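Local coordinates for protein ceramide very long chain fatty acid hydroxylase SCS7 (Saccharomyces cerevisiae, PDB 4ZR1) that hydroxylates the very long chain fatty acids of sphingolipids, probably at C-2 of the acyl chain of ceramides, using dioxygen and electrons from cytochrome b5, at residues H51-L56 / R80-G85; K86-L91 / P181-R186; P59-I64 / H170-G175. All coordinates share one frame; numbering follows the deposited sequence.

Interaction 1 (H51-L56 / R80-G85)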
loop_
_atom_site.group_PDB
_atom_site.type_symbol
_atom_site.label_atom_id
_atom_site.label_comp_id
_atom_site.label_asym_id
_atom_site.label_seq_id
_atom_site.Cartn_x
_atom_site.Cartn_y
_atom_site.Cartn_z
ATOM N N HIS A 51 -12.507 20.113 -6.341
ATOM C CA HIS A 51 -12.849 19.142 -5.301
ATOM C C HIS A 51 -12.673 19.688 -3.884
ATOM O O HIS A 51 -13.128 19.070 -2.916
ATOM C CB HIS A 51 -12.016 17.870 -5.480
ATOM C CG HIS A 51 -12.173 17.235 -6.828
ATOM N ND1 HIS A 51 -13.304 16.534 -7.196
ATOM C CD2 HIS A 51 -11.342 17.192 -7.897
ATOM C CE1 HIS A 51 -13.163 16.090 -8.433
ATOM N NE2 HIS A 51 -11.981 16.475 -8.880
ATOM N N LYS A 52 -12.023 20.846 -3.769
ATOM C CA LYS A 52 -11.859 21.532 -2.486
ATOM C C LYS A 52 -11.197 20.628 -1.446
ATOM O O LYS A 52 -11.622 20.568 -0.294
ATOM C CB LYS A 52 -13.217 22.039 -1.972
ATOM C CG LYS A 52 -13.787 23.220 -2.759
ATOM C CD LYS A 52 -14.920 23.916 -2.007
ATOM C CE LYS A 52 -14.511 25.306 -1.530
ATOM N NZ LYS A 52 -15.437 25.884 -0.507
ATOM N N PHE A 53 -10.147 19.932 -1.862
ATOM C CA PHE A 53 -9.501 18.942 -1.006
ATOM C C PHE A 53 -8.073 19.340 -0.614
ATOM O O PHE A 53 -7.867 20.078 0.339
ATOM C CB PHE A 53 -9.504 17.588 -1.710
ATOM C CG PHE A 53 -8.974 16.458 -0.873
ATOM C CD1 PHE A 53 -9.441 16.251 0.415
ATOM C CD2 PHE A 53 -8.043 15.573 -1.393
ATOM C CE1 PHE A 53 -8.957 15.202 1.183
ATOM C CE2 PHE A 53 -7.557 14.515 -0.631
ATOM C CZ PHE A 53 -8.013 14.331 0.656
ATOM N N LEU A 54 -7.087 18.832 -1.342
ATOM C CA LEU A 54 -5.704 19.202 -1.099
ATOM C C LEU A 54 -5.122 19.936 -2.305
ATOM O O LEU A 54 -5.426 19.619 -3.459
ATOM C CB LEU A 54 -4.855 17.965 -0.783
ATOM C CG LEU A 54 -5.168 17.165 0.484
ATOM C CD1 LEU A 54 -4.330 15.905 0.496
ATOM C CD2 LEU A 54 -4.928 17.968 1.758
ATOM N N ASP A 55 -4.284 20.921 -2.025
ATOM C CA ASP A 55 -3.585 21.651 -3.065
ATOM C C ASP A 55 -2.262 20.952 -3.317
ATOM O O ASP A 55 -1.329 21.072 -2.518
ATOM C CB ASP A 55 -3.391 23.111 -2.650
ATOM C CG ASP A 55 -2.669 23.944 -3.701
ATOM O OD1 ASP A 55 -2.421 23.432 -4.819
ATOM O OD2 ASP A 55 -2.365 25.130 -3.405
ATOM N N LEU A 56 -2.193 20.214 -4.423
ATOM C CA LEU A 56 -0.979 19.474 -4.790
ATOM C C LEU A 56 0.279 20.333 -4.888
ATOM O O LEU A 56 1.386 19.817 -4.810
ATOM C CB LEU A 56 -1.167 18.768 -6.127
ATOM C CG LEU A 56 -1.919 17.439 -6.150
ATOM C CD1 LEU A 56 -1.928 16.831 -7.548
ATOM C CD2 LEU A 56 -1.292 16.484 -5.164
ATOM N N ARG A 80 -9.565 8.917 -4.416
ATOM C CA ARG A 80 -9.777 9.308 -5.800
ATOM C C ARG A 80 -8.459 9.862 -6.319
ATOM O O ARG A 80 -8.024 10.932 -5.902
ATOM C CB ARG A 80 -10.924 10.305 -5.909
ATOM C CG ARG A 80 -12.238 9.713 -5.402
ATOM C CD ARG A 80 -13.391 10.684 -5.483
ATOM N NE ARG A 80 -13.639 11.104 -6.855
ATOM C CZ ARG A 80 -14.653 11.875 -7.221
ATOM N NH1 ARG A 80 -14.807 12.219 -8.495
ATOM N NH2 ARG A 80 -15.516 12.300 -6.308
ATOM N N PRO A 81 -7.796 9.100 -7.206
ATOM C CA PRO A 81 -6.379 9.333 -7.511
ATOM C C PRO A 81 -6.076 10.605 -8.296
ATOM O O PRO A 81 -6.868 11.061 -9.115
ATOM C CB PRO A 81 -5.989 8.092 -8.333
ATOM C CG PRO A 81 -7.279 7.582 -8.896
ATOM C CD PRO A 81 -8.311 7.879 -7.854
ATOM N N ARG A 82 -4.907 11.170 -8.027
ATOM C CA ARG A 82 -4.379 12.252 -8.833
ATOM C C ARG A 82 -2.993 11.834 -9.314
ATOM O O ARG A 82 -2.530 10.738 -9.003
ATOM C CB ARG A 82 -4.308 13.559 -8.037
ATOM C CG ARG A 82 -5.226 13.623 -6.828
ATOM C CD ARG A 82 -6.677 13.892 -7.190
ATOM N NE ARG A 82 -7.536 13.798 -6.012
ATOM C CZ ARG A 82 -8.522 14.645 -5.744
ATOM N NH1 ARG A 82 -9.256 14.497 -4.651
ATOM N NH2 ARG A 82 -8.767 15.649 -6.571
ATOM N N HIS A 83 -2.336 12.702 -10.072
ATOM C CA HIS A 83 -0.969 12.456 -10.510
ATOM C C HIS A 83 -0.177 13.763 -10.488
ATOM O O HIS A 83 -0.590 14.756 -11.088
ATOM C CB HIS A 83 -0.952 11.827 -11.913
ATOM C CG HIS A 83 0.399 11.343 -12.342
ATOM N ND1 HIS A 83 1.075 10.337 -11.682
ATOM C CD2 HIS A 83 1.209 11.740 -13.352
ATOM C CE1 HIS A 83 2.240 10.135 -12.269
ATOM N NE2 HIS A 83 2.344 10.970 -13.287
ATOM N N TYR A 84 0.956 13.763 -9.793
ATOM C CA TYR A 84 1.791 14.962 -9.691
ATOM C C TYR A 84 2.570 15.253 -10.971
ATOM O O TYR A 84 3.016 16.377 -11.195
ATOM C CB TYR A 84 2.766 14.831 -8.524
ATOM C CG TYR A 84 3.464 16.116 -8.159
ATOM C CD1 TYR A 84 2.781 17.138 -7.501
ATOM C CD2 TYR A 84 4.807 16.306 -8.445
ATOM C CE1 TYR A 84 3.413 18.324 -7.159
ATOM C CE2 TYR A 84 5.448 17.488 -8.100
ATOM C CZ TYR A 84 4.744 18.493 -7.460
ATOM O OH TYR A 84 5.371 19.667 -7.122
ATOM N N GLY A 85 2.730 14.235 -11.810
ATOM C CA GLY A 85 3.550 14.351 -12.998
ATOM C C GLY A 85 4.817 13.539 -12.846
ATOM O O GLY A 85 4.840 12.545 -12.125
#

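Interaction 2 (K86-L91 / P181-R186). With BOG (octyl beta-D-glucopyranoside), chain E.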
loop_
_atom_site.group_PDB
_atom_site.type_symbol
_atom_site.label_atom_id
_atom_site.label_comp_id
_atom_site.label_asym_id
_atom_site.label_seq_id
_atom_site.Cartn_x
_atom_site.Cartn_y
_atom_site.Cartn_z
ATOM N N LYS A 86 5.882 13.958 -13.515
ATOM C CA LYS A 86 7.084 13.140 -13.563
ATOM C C LYS A 86 7.815 13.146 -12.223
ATOM O O LYS A 86 8.624 12.261 -11.950
ATOM C CB LYS A 86 8.004 13.611 -14.695
ATOM C CG LYS A 86 7.625 13.012 -16.047
ATOM C CD LYS A 86 8.550 13.472 -17.155
ATOM C CE LYS A 86 8.445 12.570 -18.375
ATOM N NZ LYS A 86 8.600 13.347 -19.641
ATOM N N GLY A 87 7.511 14.131 -11.383
ATOM C CA GLY A 87 8.153 14.250 -10.085
ATOM C C GLY A 87 7.320 13.692 -8.940
ATOM O O GLY A 87 6.327 12.991 -9.156
ATOM N N SER A 88 7.732 14.004 -7.715
ATOM C CA SER A 88 7.020 13.553 -6.520
ATOM C C SER A 88 6.492 14.729 -5.713
ATOM O O SER A 88 7.249 15.624 -5.356
ATOM C CB SER A 88 7.930 12.693 -5.637
ATOM O OG SER A 88 8.299 11.488 -6.289
ATOM N N ALA A 89 5.194 14.715 -5.418
ATOM C CA ALA A 89 4.556 15.774 -4.617
ATOM C C ALA A 89 5.224 15.957 -3.258
ATOM O O ALA A 89 5.666 14.997 -2.637
ATOM C CB ALA A 89 3.075 15.476 -4.426
ATOM N N PRO A 90 5.309 17.204 -2.794
ATOM C CA PRO A 90 5.942 17.451 -1.497
ATOM C C PRO A 90 5.041 17.052 -0.326
ATOM O O PRO A 90 3.854 17.382 -0.326
ATOM C CB PRO A 90 6.179 18.960 -1.517
ATOM C CG PRO A 90 5.063 19.493 -2.387
ATOM C CD PRO A 90 4.851 18.448 -3.445
ATOM N N LEU A 91 5.594 16.344 0.655
ATOM C CA LEU A 91 4.834 16.022 1.859
ATOM C C LEU A 91 5.161 17.014 2.970
ATOM O O LEU A 91 4.270 17.453 3.695
ATOM C CB LEU A 91 5.099 14.579 2.326
ATOM C CG LEU A 91 4.677 13.461 1.364
ATOM C CD1 LEU A 91 4.634 12.109 2.055
ATOM C CD2 LEU A 91 3.350 13.759 0.731
ATOM N N PRO A 181 -0.973 6.932 -6.965
ATOM C CA PRO A 181 -0.616 5.577 -7.415
ATOM C C PRO A 181 0.693 5.494 -8.210
ATOM O O PRO A 181 1.496 4.580 -8.003
ATOM C CB PRO A 181 -1.792 5.193 -8.314
ATOM C CG PRO A 181 -2.899 6.083 -7.920
ATOM C CD PRO A 181 -2.277 7.357 -7.502
ATOM N N MET A 182 0.905 6.447 -9.111
ATOM C CA MET A 182 2.076 6.432 -9.977
ATOM C C MET A 182 3.244 7.265 -9.468
ATOM O O MET A 182 4.150 7.571 -10.235
ATOM C CB MET A 182 1.699 6.908 -11.379
ATOM C CG MET A 182 0.893 5.886 -12.131
ATOM S SD MET A 182 1.800 4.329 -12.222
ATOM C CE MET A 182 0.457 3.197 -11.841
ATOM N N ASP A 183 3.243 7.624 -8.187
ATOM C CA ASP A 183 4.436 8.243 -7.591
ATOM C C ASP A 183 5.454 7.159 -7.255
ATOM O O ASP A 183 5.364 6.522 -6.198
ATOM C CB ASP A 183 4.088 9.045 -6.330
ATOM C CG ASP A 183 5.306 9.757 -5.724
ATOM O OD1 ASP A 183 6.457 9.406 -6.058
ATOM O OD2 ASP A 183 5.117 10.675 -4.905
ATOM N N LYS A 184 6.446 6.987 -8.127
ATOM C CA LYS A 184 7.375 5.863 -8.014
ATOM C C LYS A 184 8.205 5.870 -6.722
ATOM O O LYS A 184 8.828 4.867 -6.377
ATOM C CB LYS A 184 8.298 5.815 -9.237
ATOM C CG LYS A 184 9.207 7.020 -9.403
ATOM C CD LYS A 184 9.997 6.949 -10.713
ATOM C CE LYS A 184 10.847 8.201 -10.925
ATOM N NZ LYS A 184 11.613 8.176 -12.202
ATOM N N TYR A 185 8.189 6.970 -5.979
ATOM C CA TYR A 185 8.947 6.991 -4.733
ATOM C C TYR A 185 8.071 6.966 -3.491
ATOM O O TYR A 185 8.579 7.076 -2.384
ATOM C CB TYR A 185 9.864 8.203 -4.679
ATOM C CG TYR A 185 10.991 8.161 -5.690
ATOM C CD1 TYR A 185 12.154 7.446 -5.441
ATOM C CD2 TYR A 185 10.899 8.859 -6.878
ATOM C CE1 TYR A 185 13.182 7.422 -6.357
ATOM C CE2 TYR A 185 11.920 8.839 -7.795
ATOM C CZ TYR A 185 13.059 8.125 -7.536
ATOM O OH TYR A 185 14.067 8.120 -8.474
ATOM N N ARG A 186 6.765 6.797 -3.667
ATOM C CA ARG A 186 5.863 6.690 -2.528
ATOM C C ARG A 186 4.996 5.448 -2.615
ATOM O O ARG A 186 3.826 5.473 -2.239
ATOM C CB ARG A 186 4.965 7.926 -2.424
ATOM C CG ARG A 186 5.548 9.053 -1.592
ATOM C CD ARG A 186 6.685 9.734 -2.317
ATOM N NE ARG A 186 7.149 10.896 -1.573
ATOM C CZ ARG A 186 6.759 12.145 -1.813
ATOM N NH1 ARG A 186 5.901 12.412 -2.799
ATOM N NH2 ARG A 186 7.233 13.131 -1.066
HETATM C C1 BOG E . 3.874 4.779 2.409
HETATM O O1 BOG E . 4.854 5.784 2.268
HETATM C C2 BOG E . 3.454 4.320 1.033
HETATM O O2 BOG E . 2.767 5.387 0.425
HETATM C C3 BOG E . 2.488 3.161 1.135
HETATM O O3 BOG E . 2.236 2.557 -0.113
HETATM C C4 BOG E . 2.964 2.127 2.109
HETATM O O4 BOG E . 1.899 1.231 2.318
HETATM C C5 BOG E . 3.321 2.793 3.410
HETATM O O5 BOG E . 4.374 3.703 3.172
HETATM C C6 BOG E . 3.700 1.693 4.390
HETATM O O6 BOG E . 4.631 2.125 5.358
HETATM C "C1'" BOG E . 4.656 6.925 3.078
HETATM C "C2'" BOG E . 5.743 7.954 2.844
HETATM C "C3'" BOG E . 5.882 8.798 4.096
HETATM C "C4'" BOG E . 7.294 8.756 4.652
HETATM C "C5'" BOG E . 7.265 8.812 6.169
HETATM C "C6'" BOG E . 8.627 9.197 6.695
HETATM C "C7'" BOG E . 8.654 9.080 8.202
HETATM C "C8'" BOG E . 7.968 10.282 8.811
#

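Interaction 3 (P59-I64 / H170-G175). With ZN (zinc ion), chain D; BOG (octyl beta-D-glucopyranoside), chain E.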
loop_
_atom_site.group_PDB
_atom_site.type_symbol
_atom_site.label_atom_id
_atom_site.label_comp_id
_atom_site.label_asym_id
_atom_site.label_seq_id
_atom_site.Cartn_x
_atom_site.Cartn_y
_atom_site.Cartn_z
ATOM N N PRO A 59 2.834 21.574 0.252
ATOM C CA PRO A 59 3.107 20.346 1.026
ATOM C C PRO A 59 1.820 19.770 1.616
ATOM O O PRO A 59 1.026 20.513 2.199
ATOM C CB PRO A 59 4.065 20.820 2.130
ATOM C CG PRO A 59 4.748 22.036 1.544
ATOM C CD PRO A 59 3.704 22.700 0.648
ATOM N N LEU A 60 1.622 18.467 1.438
ATOM C CA LEU A 60 0.343 17.809 1.701
ATOM C C LEU A 60 0.077 17.506 3.172
ATOM O O LEU A 60 -1.064 17.546 3.629
ATOM C CB LEU A 60 0.262 16.506 0.894
ATOM C CG LEU A 60 0.254 16.649 -0.632
ATOM C CD1 LEU A 60 0.375 15.299 -1.309
ATOM C CD2 LEU A 60 -1.008 17.355 -1.090
ATOM N N LEU A 61 1.130 17.208 3.915
ATOM C CA LEU A 61 0.971 16.729 5.282
ATOM C C LEU A 61 0.430 17.786 6.265
ATOM O O LEU A 61 -0.506 17.510 7.013
ATOM C CB LEU A 61 2.306 16.182 5.771
ATOM C CG LEU A 61 2.275 15.121 6.853
ATOM C CD1 LEU A 61 1.371 13.982 6.441
ATOM C CD2 LEU A 61 3.687 14.633 7.042
ATOM N N MET A 62 1.004 18.988 6.277
ATOM C CA MET A 62 0.510 20.023 7.187
ATOM C C MET A 62 -0.892 20.425 6.776
ATOM O O MET A 62 -1.749 20.752 7.598
ATOM C CB MET A 62 1.436 21.251 7.208
ATOM C CG MET A 62 2.576 21.137 8.229
ATOM S SD MET A 62 2.000 21.065 9.943
ATOM C CE MET A 62 3.537 20.807 10.829
ATOM N N GLN A 63 -1.108 20.372 5.477
ATOM C CA GLN A 63 -2.374 20.700 4.863
ATOM C C GLN A 63 -3.475 19.759 5.401
ATOM O O GLN A 63 -4.640 20.133 5.492
ATOM C CB GLN A 63 -2.202 20.582 3.353
ATOM C CG GLN A 63 -2.982 21.509 2.514
ATOM C CD GLN A 63 -2.750 21.252 1.044
ATOM O OE1 GLN A 63 -3.688 21.241 0.255
ATOM N NE2 GLN A 63 -1.496 21.056 0.665
ATOM N N ILE A 64 -3.078 18.539 5.765
ATOM C CA ILE A 64 -3.973 17.545 6.361
ATOM C C ILE A 64 -4.104 17.725 7.869
ATOM O O ILE A 64 -5.210 17.659 8.414
ATOM C CB ILE A 64 -3.477 16.103 6.103
ATOM C CG1 ILE A 64 -3.451 15.789 4.616
ATOM C CG2 ILE A 64 -4.356 15.084 6.817
ATOM C CD1 ILE A 64 -2.900 14.412 4.322
ATOM N N HIS A 170 -3.228 7.548 8.482
ATOM C CA HIS A 170 -3.792 6.791 7.377
ATOM C C HIS A 170 -3.065 7.128 6.075
ATOM O O HIS A 170 -2.594 6.245 5.358
ATOM C CB HIS A 170 -5.283 7.092 7.254
ATOM C CG HIS A 170 -5.952 6.379 6.125
ATOM N ND1 HIS A 170 -5.910 6.837 4.826
ATOM C CD2 HIS A 170 -6.684 5.240 6.100
ATOM C CE1 HIS A 170 -6.583 6.008 4.049
ATOM N NE2 HIS A 170 -7.062 5.031 4.797
ATOM N N PHE A 171 -2.981 8.421 5.789
ATOM C CA PHE A 171 -2.271 8.940 4.626
ATOM C C PHE A 171 -0.860 8.368 4.512
ATOM O O PHE A 171 -0.469 7.887 3.454
ATOM C CB PHE A 171 -2.225 10.468 4.702
ATOM C CG PHE A 171 -1.521 11.123 3.557
ATOM C CD1 PHE A 171 -2.165 11.303 2.348
ATOM C CD2 PHE A 171 -0.224 11.599 3.703
ATOM C CE1 PHE A 171 -1.518 11.925 1.291
ATOM C CE2 PHE A 171 0.431 12.220 2.650
ATOM C CZ PHE A 171 -0.218 12.390 1.443
ATOM N N LEU A 172 -0.108 8.408 5.607
ATOM C CA LEU A 172 1.255 7.882 5.617
ATOM C C LEU A 172 1.337 6.360 5.423
ATOM O O LEU A 172 2.326 5.853 4.891
ATOM C CB LEU A 172 1.956 8.263 6.927
ATOM C CG LEU A 172 2.388 9.716 7.103
ATOM C CD1 LEU A 172 2.957 9.917 8.493
ATOM C CD2 LEU A 172 3.412 10.144 6.041
ATOM N N LEU A 173 0.313 5.625 5.856
ATOM C CA LEU A 173 0.357 4.162 5.773
ATOM C C LEU A 173 -0.088 3.628 4.425
ATOM O O LEU A 173 0.390 2.590 3.993
ATOM C CB LEU A 173 -0.500 3.530 6.870
ATOM C CG LEU A 173 0.045 3.702 8.291
ATOM C CD1 LEU A 173 -0.773 2.903 9.290
ATOM C CD2 LEU A 173 1.512 3.319 8.351
ATOM N N HIS A 174 -1.000 4.328 3.759
ATOM C CA HIS A 174 -1.577 3.805 2.528
ATOM C C HIS A 174 -2.383 4.838 1.719
ATOM O O HIS A 174 -2.450 4.754 0.493
ATOM C CB HIS A 174 -2.467 2.610 2.854
ATOM C CG HIS A 174 -2.781 1.757 1.671
ATOM N ND1 HIS A 174 -1.802 1.115 0.939
ATOM C CD2 HIS A 174 -3.960 1.445 1.084
ATOM C CE1 HIS A 174 -2.370 0.438 -0.042
ATOM N NE2 HIS A 174 -3.678 0.619 0.025
ATOM N N GLY A 175 -2.994 5.801 2.401
ATOM C CA GLY A 175 -3.803 6.807 1.735
ATOM C C GLY A 175 -3.063 7.524 0.619
ATOM O O GLY A 175 -3.598 7.697 -0.477
HETATM ZN ZN ZN D . -5.378 -0.260 -0.982
HETATM C C1 BOG E . 3.874 4.779 2.409
HETATM O O1 BOG E . 4.854 5.784 2.268
HETATM C C2 BOG E . 3.454 4.320 1.033
HETATM O O2 BOG E . 2.767 5.387 0.425
HETATM C C3 BOG E . 2.488 3.161 1.135
HETATM O O3 BOG E . 2.236 2.557 -0.113
HETATM C C4 BOG E . 2.964 2.127 2.109
HETATM O O4 BOG E . 1.899 1.231 2.318
HETATM C C5 BOG E . 3.321 2.793 3.410
HETATM O O5 BOG E . 4.374 3.703 3.172
HETATM C C6 BOG E . 3.700 1.693 4.390
HETATM O O6 BOG E . 4.631 2.125 5.358
HETATM C "C1'" BOG E . 4.656 6.925 3.078
HETATM C "C2'" BOG E . 5.743 7.954 2.844
HETATM C "C3'" BOG E . 5.882 8.798 4.096
HETATM C "C4'" BOG E . 7.294 8.756 4.652
HETATM C "C5'" BOG E . 7.265 8.812 6.169
HETATM C "C6'" BOG E . 8.627 9.197 6.695
HETATM C "C7'" BOG E . 8.654 9.080 8.202
HETATM C "C8'" BOG E . 7.968 10.282 8.811
#

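Interaction 1 (H51-L56 / R80-G85)
Arg82 NH2 is held by a salt bridge to Asp47 OD1 of helix 44-51. Its sister NH1 has a weak hydrogen bond to Gln77 O of helix 71-78. This is loop-on-loop packing in the cytoplasmic part of a sterol desaturase-family fold: 51-56 runs from the end of helix 44-51, where Lys52 turns out of it with positive phi, and 80-85 follows helix 71-78. No hydrogen bond joins the two, so side-chain packing does the work. The Arg82 chain bends at chi2 (-77°) and then extends through chi3, which brings its guanidinium into the corner formed by His51 and Phe53, NH2 toward the first and NH1 toward the second. NH2 comes within 3.3 Å of His51 CD2, with the imidazole and guanidinium planes nearly perpendicular, at 87°. Phe53, its ring almost parallel to the same guanidinium but met obliquely, puts CD2 3.6 Å from Arg82 NH1. His51 CE1 lies over a face of the Arg80 guanidinium, 4.2 Å from Arg80 NH1; Arg80 itself is tied to Thr26 O and Glu290. With two arginines this near, the imidazole would probably be harder to protonate, although Asp47 and Glu290 would offset part of that field. At the other end of the contact the packing turns apolar, Leu56 CD1 resting 4.1 Å from the Arg82 CB. Last comes Tyr84, CG anti to its backbone N, whose ring edge meets a carbonyl, with CE1 3.4 Å from Leu56 O.

Interaction 2 (K86-L91 / P181-R186)
Asp183 carries CG anti to its backbone N (chi1 -177°), Ser88 holds OG beside its own N, and Arg186 bends at chi2 (72°); together these torsions gather a carboxylate, a hydroxyl and a guanidinium where the cytoplasmic loop between helices 71-78 and 106-125 meets that between helices 164-179 and 191-208, near zinc ligand His177. Asp183 opens a type I beta turn that ends at Arg186, whose N donates to Asp183 O. The same aspartate forms an Asx turn, Tyr185 N reaching Asp183 OD1 at 3.0 Å. Ser88 OG donates to that oxygen too, at 2.8 Å, so OD1 has two donors, both approaching from above the carboxylate plane. OD2 is used differently: its syn lone pair takes Arg186 NH1 in a salt bridge of 2.8 Å, nearly in the guanidinium plane. Across the contact, Arg186 then grips one carbonyl end-on with two nitrogens, NH1 at 2.6 Å and NH2 at 2.9 Å from Ala89 O. The NH1 approach falls on a lone pair, whereas NH2 comes almost along the C=O axis. Flat in this grip, the guanidinium is sandwiched, with Leu91 CG over one face, 3.5 Å from Arg186 NH2, and Ser88 CB over the opposite face, 3.5 Å from Arg186 NH1. Glu97 forms a salt bridge with NH2 and Thr100 O accepts from NE, while the octyl glucoside hydroxyl O2 donates to Arg186 O. All three guanidinium nitrogens therefore have acceptors, and a buried cation set between two carboxylates is likely to stay charged and to keep Asp183 and Glu97 ionised.

Interaction 3 (P59-I64 / H170-G175)
Ile64 CD1 sits over one face of the Phe171 ring, 3.8 Å from its centroid and 18° off the normal, a CH-pi contact displaced toward CG. Two leucines of the same short helix complete the first shell, both meeting the ring obliquely: Leu60 CD1 approaches Phe171 CZ at 4.0 Å, and Leu61 CD1 lies 4.0 Å from Phe171 CD2. Phe171 reaches them because its CG stands anti to the backbone N. An alanine here would remove the ring that all three aliphatic side chains touch, and would probably loosen the packing of helix 60-65 against helix 164-179. Further out, Gln63 NE2 bridges back to Pro59 O (3.0 Å) while its OE1 takes Asp55 N. On the other side helix 164-179 widens into a pi-type turn, where His170 O accepts from both His174 N and Gly175 N. Within that turn, His174 NE2 binds zinc at 2.2 Å, sharing the ion with His150, His155, His178 and His254, so this apolar contact backs a metal-bearing helix of the histidine-rich dimetal centre. Octyl glucoside O4 donates to Leu173 O, and its alkyl chain runs past Leu172 CD2. The N-to-C directions of the two short segments differ by 127°, and their axes come no closer than 11.7 Å. Phe171 also touches Tyr74 and Ile78 of helix 71-78, and Leu173 packs on helix 128-154.

The three contacts are neighbours, their centres 12 to 13 Å apart. Residues 80-85 run straight into 86-91, so interactions 1 and 2 follow in series; His83 CE1 packs 3.4 Å from Met182 CB. Interaction 3 interlocks with both along the chain. Leu54 CD2 packs 3.9 Å from Ile64 CG1, whereas Pro90 O and Leu91 O probably accept from Leu60 N (3.0 Å) and Leu61 N (3.2 Å). Leu91 CD2 also lies 3.8 Å from Phe171 CE2. Interactions 2 and 3 share one octyl glucoside. Interaction 3 supplies a zinc ligand directly, while the side chains of Arg186 and His83 stand about 11 and 12 Å from the other zinc ion.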